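Local coordinates for 3,4-dihydroxy-2-butanone 4-phosphate synthase (Candida albicans, PDB 1TKS), which catalyses the conversion of D-ribulose 5-phosphate to formate and 3,4-dihydroxy-2-butanone 4-phosphate in riboflavin biosynthesis, at residues E27-E32 against R177-I182. Sequence-based numbering, arbitrary orientation.
Sequences EDRENE and RLDDCI
Glu32 OE2 sits over the centre of one face of the Arg177 guanidinium, 3.6 Å from CZ. The two side chains run side by side and point the same way, with their planar ends 64° apart. This is a long salt bridge, held by charge, since no N-H of Arg177 points at the oxygen. The edge of the same guanidinium serves the backbone: Arg177 NH2 donates to Glu30 O at 2.8 Å, in the plane of both groups. Ile182 CD1 lies at the edge of the Arg29 guanidinium, and Asp179 OD1 approaches obliquely to form a salt bridge with Arg29 NH2 at 3.2 Å. A bend at chi2 (-74°) brings CD of Arg29 to within 3.5 Å of Leu178 CD2. Leu178 is buried and also packs on Met24 of strand 21-24. Arg29 O receives Leu178 N at 3.3 Å and a water that bridges to Asp179 N. Thus two backbone amides of the first helical turn are tied to the loop, one directly and one through water. Asp28 to Asn31 form a type I turn; within it Asp28 OD2 accepts from Glu30 N, an Asx turn. The contact joins the start of helix 178-188 to the loop between strands 21-24 and 34-38. Glu30 is probably a ligand of both magnesium ions. Arg177 binds the backbone of that residue, and its NH2 lies 5.3 Å from Glu30 OE2, where the arginine charge may influence that carboxylate.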
ATOM      1  N   GLU B  27     -24.218   5.049  10.195  1.00  9.22           N
ATOM      2  CA  GLU B  27     -24.806   3.758  10.523  1.00  9.12           C
ATOM      3  C   GLU B  27     -25.200   2.869   9.345  1.00  8.71           C
ATOM      4  O   GLU B  27     -25.573   1.717   9.548  1.00  9.56           O
ATOM      5  CB  GLU B  27     -26.034   3.955  11.420  1.00 11.46           C
ATOM      6  CG  GLU B  27     -25.780   4.775  12.677  1.00 13.74           C
ATOM      7  CD  GLU B  27     -26.913   4.664  13.680  1.00 17.94           C
ATOM      8  OE1 GLU B  27     -28.037   4.300  13.275  1.00 19.11           O
ATOM      9  OE2 GLU B  27     -26.689   4.949  14.876  1.00 19.52           O
ATOM     10  N   ASP B  28     -25.107   3.380   8.120  1.00  9.47           N
ATOM     11  CA  ASP B  28     -25.516   2.602   6.947  1.00  9.88           C
ATOM     12  C   ASP B  28     -24.826   1.251   6.784  1.00 10.67           C
ATOM     13  O   ASP B  28     -23.606   1.146   6.882  1.00  8.83           O
ATOM     14  CB  ASP B  28     -25.329   3.413   5.663  1.00  9.50           C
ATOM     15  CG  ASP B  28     -26.205   2.908   4.535  1.00 12.34           C
ATOM     16  OD1 ASP B  28     -27.429   3.172   4.570  1.00 11.96           O
ATOM     17  OD2 ASP B  28     -25.679   2.236   3.625  1.00 15.56           O
ATOM     18  N   ARG B  29     -25.621   0.220   6.519  1.00 11.54           N
ATOM     19  CA  ARG B  29     -25.092  -1.126   6.352  1.00 11.96           C
ATOM     20  C   ARG B  29     -24.096  -1.260   5.206  1.00 11.11           C
ATOM     21  O   ARG B  29     -23.233  -2.134   5.238  1.00 11.23           O
ATOM     22  CB  ARG B  29     -26.230  -2.127   6.130  1.00 15.82           C
ATOM     23  CG  ARG B  29     -27.214  -2.244   7.277  1.00 21.71           C
ATOM     24  CD  ARG B  29     -26.620  -2.998   8.451  1.00 26.71           C
ATOM     25  NE  ARG B  29     -27.618  -3.262   9.485  1.00 31.00           N
ATOM     26  CZ  ARG B  29     -27.378  -3.953  10.594  1.00 32.14           C
ATOM     27  NH1 ARG B  29     -28.346  -4.149  11.480  1.00 34.52           N
ATOM     28  NH2 ARG B  29     -26.171  -4.456  10.814  1.00 32.11           N
ATOM     29  N   GLU B  30     -24.202  -0.400   4.198  1.00 11.05           N
ATOM     30  CA  GLU B  30     -23.299  -0.495   3.053  1.00 10.58           C
ATOM     31  C   GLU B  30     -21.952   0.195   3.225  1.00 10.64           C
ATOM     32  O   GLU B  30     -21.088   0.088   2.359  1.00 10.69           O
ATOM     33  CB  GLU B  30     -23.987   0.026   1.791  1.00 11.10           C
ATOM     34  CG  GLU B  30     -25.197  -0.801   1.385  1.00 13.33           C
ATOM     35  CD  GLU B  30     -25.654  -0.519  -0.032  1.00 14.67           C
ATOM     36  OE1 GLU B  30     -26.209   0.569  -0.281  1.00 13.80           O
ATOM     37  OE2 GLU B  30     -25.446  -1.390  -0.898  1.00 17.14           O
ATOM     38  N   ASN B  31     -21.768   0.897   4.338  1.00  9.24           N
ATOM     39  CA  ASN B  31     -20.500   1.576   4.587  1.00  9.89           C
ATOM     40  C   ASN B  31     -19.355   0.573   4.664  1.00 10.44           C
ATOM     41  O   ASN B  31     -19.534  -0.549   5.140  1.00 10.04           O
ATOM     42  CB  ASN B  31     -20.546   2.340   5.912  1.00  9.89           C
ATOM     43  CG  ASN B  31     -21.392   3.594   5.847  1.00 11.08           C
ATOM     44  OD1 ASN B  31     -21.891   4.065   6.871  1.00 11.96           O
ATOM     45  ND2 ASN B  31     -21.542   4.155   4.653  1.00 11.88           N
ATOM     46  N   GLU B  32     -18.179   0.992   4.205  1.00 10.56           N
ATOM     47  CA  GLU B  32     -16.987   0.153   4.255  1.00 11.62           C
ATOM     48  C   GLU B  32     -16.170   0.638   5.455  1.00 11.04           C
ATOM     49  O   GLU B  32     -16.033   1.844   5.674  1.00 11.47           O
ATOM     50  CB  GLU B  32     -16.179   0.291   2.963  1.00 13.73           C
ATOM     51  CG  GLU B  32     -17.016   0.139   1.698  1.00 16.98           C
ATOM     52  CD  GLU B  32     -16.165   0.030   0.452  1.00 17.02           C
ATOM     53  OE1 GLU B  32     -15.145   0.746   0.366  1.00 21.03           O
ATOM     54  OE2 GLU B  32     -16.523  -0.767  -0.441  1.00 18.87           O
ATOM     55  N   ARG B 177     -17.930  -4.522   4.546  1.00 10.69           N
ATOM     56  CA  ARG B 177     -19.128  -3.711   4.762  1.00 11.69           C
ATOM     57  C   ARG B 177     -19.420  -3.788   6.260  1.00 10.28           C
ATOM     58  O   ARG B 177     -18.704  -4.473   6.987  1.00  8.72           O
ATOM     59  CB  ARG B 177     -20.301  -4.298   3.981  1.00 14.00           C
ATOM     60  CG  ARG B 177     -20.044  -4.465   2.499  1.00 21.04           C
ATOM     61  CD  ARG B 177     -20.043  -3.118   1.800  1.00 19.90           C
ATOM     62  NE  ARG B 177     -19.786  -3.234   0.365  1.00 22.03           N
ATOM     63  CZ  ARG B 177     -19.863  -2.218  -0.491  1.00 22.61           C
ATOM     64  NH1 ARG B 177     -19.603  -2.407  -1.776  1.00 23.37           N
ATOM     65  NH2 ARG B 177     -20.207  -1.011  -0.064  1.00 22.30           N
ATOM     66  N   LEU B 178     -20.485  -3.130   6.716  1.00 10.27           N
ATOM     67  CA  LEU B 178     -20.811  -3.124   8.142  1.00  9.98           C
ATOM     68  C   LEU B 178     -20.911  -4.510   8.767  1.00 10.23           C
ATOM     69  O   LEU B 178     -20.303  -4.770   9.809  1.00  8.66           O
ATOM     70  CB  LEU B 178     -22.111  -2.357   8.412  1.00 10.60           C
ATOM     71  CG  LEU B 178     -22.477  -2.206   9.902  1.00 11.36           C
ATOM     72  CD1 LEU B 178     -21.408  -1.367  10.609  1.00 10.65           C
ATOM     73  CD2 LEU B 178     -23.848  -1.550  10.047  1.00 10.21           C
ATOM     74  N   ASP B 179     -21.672  -5.404   8.146  1.00 10.18           N
ATOM     75  CA  ASP B 179     -21.824  -6.737   8.704  1.00 10.83           C
ATOM     76  C   ASP B 179     -20.489  -7.429   8.916  1.00 10.07           C
ATOM     77  O   ASP B 179     -20.241  -8.006   9.974  1.00  9.78           O
ATOM     78  CB  ASP B 179     -22.735  -7.590   7.818  1.00 12.72           C
ATOM     79  CG  ASP B 179     -24.204  -7.286   8.041  1.00 17.32           C
ATOM     80  OD1 ASP B 179     -24.505  -6.429   8.894  1.00 20.04           O
ATOM     81  OD2 ASP B 179     -25.056  -7.906   7.371  1.00 18.65           O
ATOM     82  N   ASP B 180     -19.617  -7.365   7.919  1.00 10.01           N
ATOM     83  CA  ASP B 180     -18.315  -7.998   8.052  1.00  9.86           C
ATOM     84  C   ASP B 180     -17.464  -7.274   9.095  1.00  9.91           C
ATOM     85  O   ASP B 180     -16.647  -7.897   9.769  1.00 10.18           O
ATOM     86  CB  ASP B 180     -17.603  -8.041   6.700  1.00 11.70           C
ATOM     87  CG  ASP B 180     -18.088  -9.186   5.821  1.00 12.00           C
ATOM     88  OD1 ASP B 180     -17.761  -9.203   4.618  1.00 14.19           O
ATOM     89  OD2 ASP B 180     -18.792 -10.081   6.339  1.00 15.08           O
ATOM     90  N   CYS B 181     -17.660  -5.967   9.238  1.00  8.77           N
ATOM     91  CA  CYS B 181     -16.899  -5.210  10.228  1.00  7.91           C
ATOM     92  C   CYS B 181     -17.312  -5.605  11.636  1.00  8.23           C
ATOM     93  O   CYS B 181     -16.477  -5.685  12.538  1.00 10.13           O
ATOM     94  CB  CYS B 181     -17.105  -3.706  10.039  1.00  9.37           C
ATOM     95  SG  CYS B 181     -16.290  -3.033   8.564  1.00  9.84           S
ATOM     96  N   ILE B 182     -18.610  -5.829  11.822  1.00  9.43           N
ATOM     97  CA  ILE B 182     -19.144  -6.236  13.116  1.00 10.54           C
ATOM     98  C   ILE B 182     -18.525  -7.585  13.470  1.00 10.38           C
ATOM     99  O   ILE B 182     -18.091  -7.809  14.598  1.00 11.27           O
ATOM    100  CB  ILE B 182     -20.686  -6.365  13.053  1.00 10.62           C
ATOM    101  CG1 ILE B 182     -21.304  -4.984  12.842  1.00 11.55           C
ATOM    102  CG2 ILE B 182     -21.214  -7.021  14.322  1.00 11.21           C
ATOM    103  CD1 ILE B 182     -22.810  -4.996  12.675  1.00 10.91           C
TER
HETATM  104  O   HOH W   1     -23.226  -4.867   5.637  1.00 12.85           O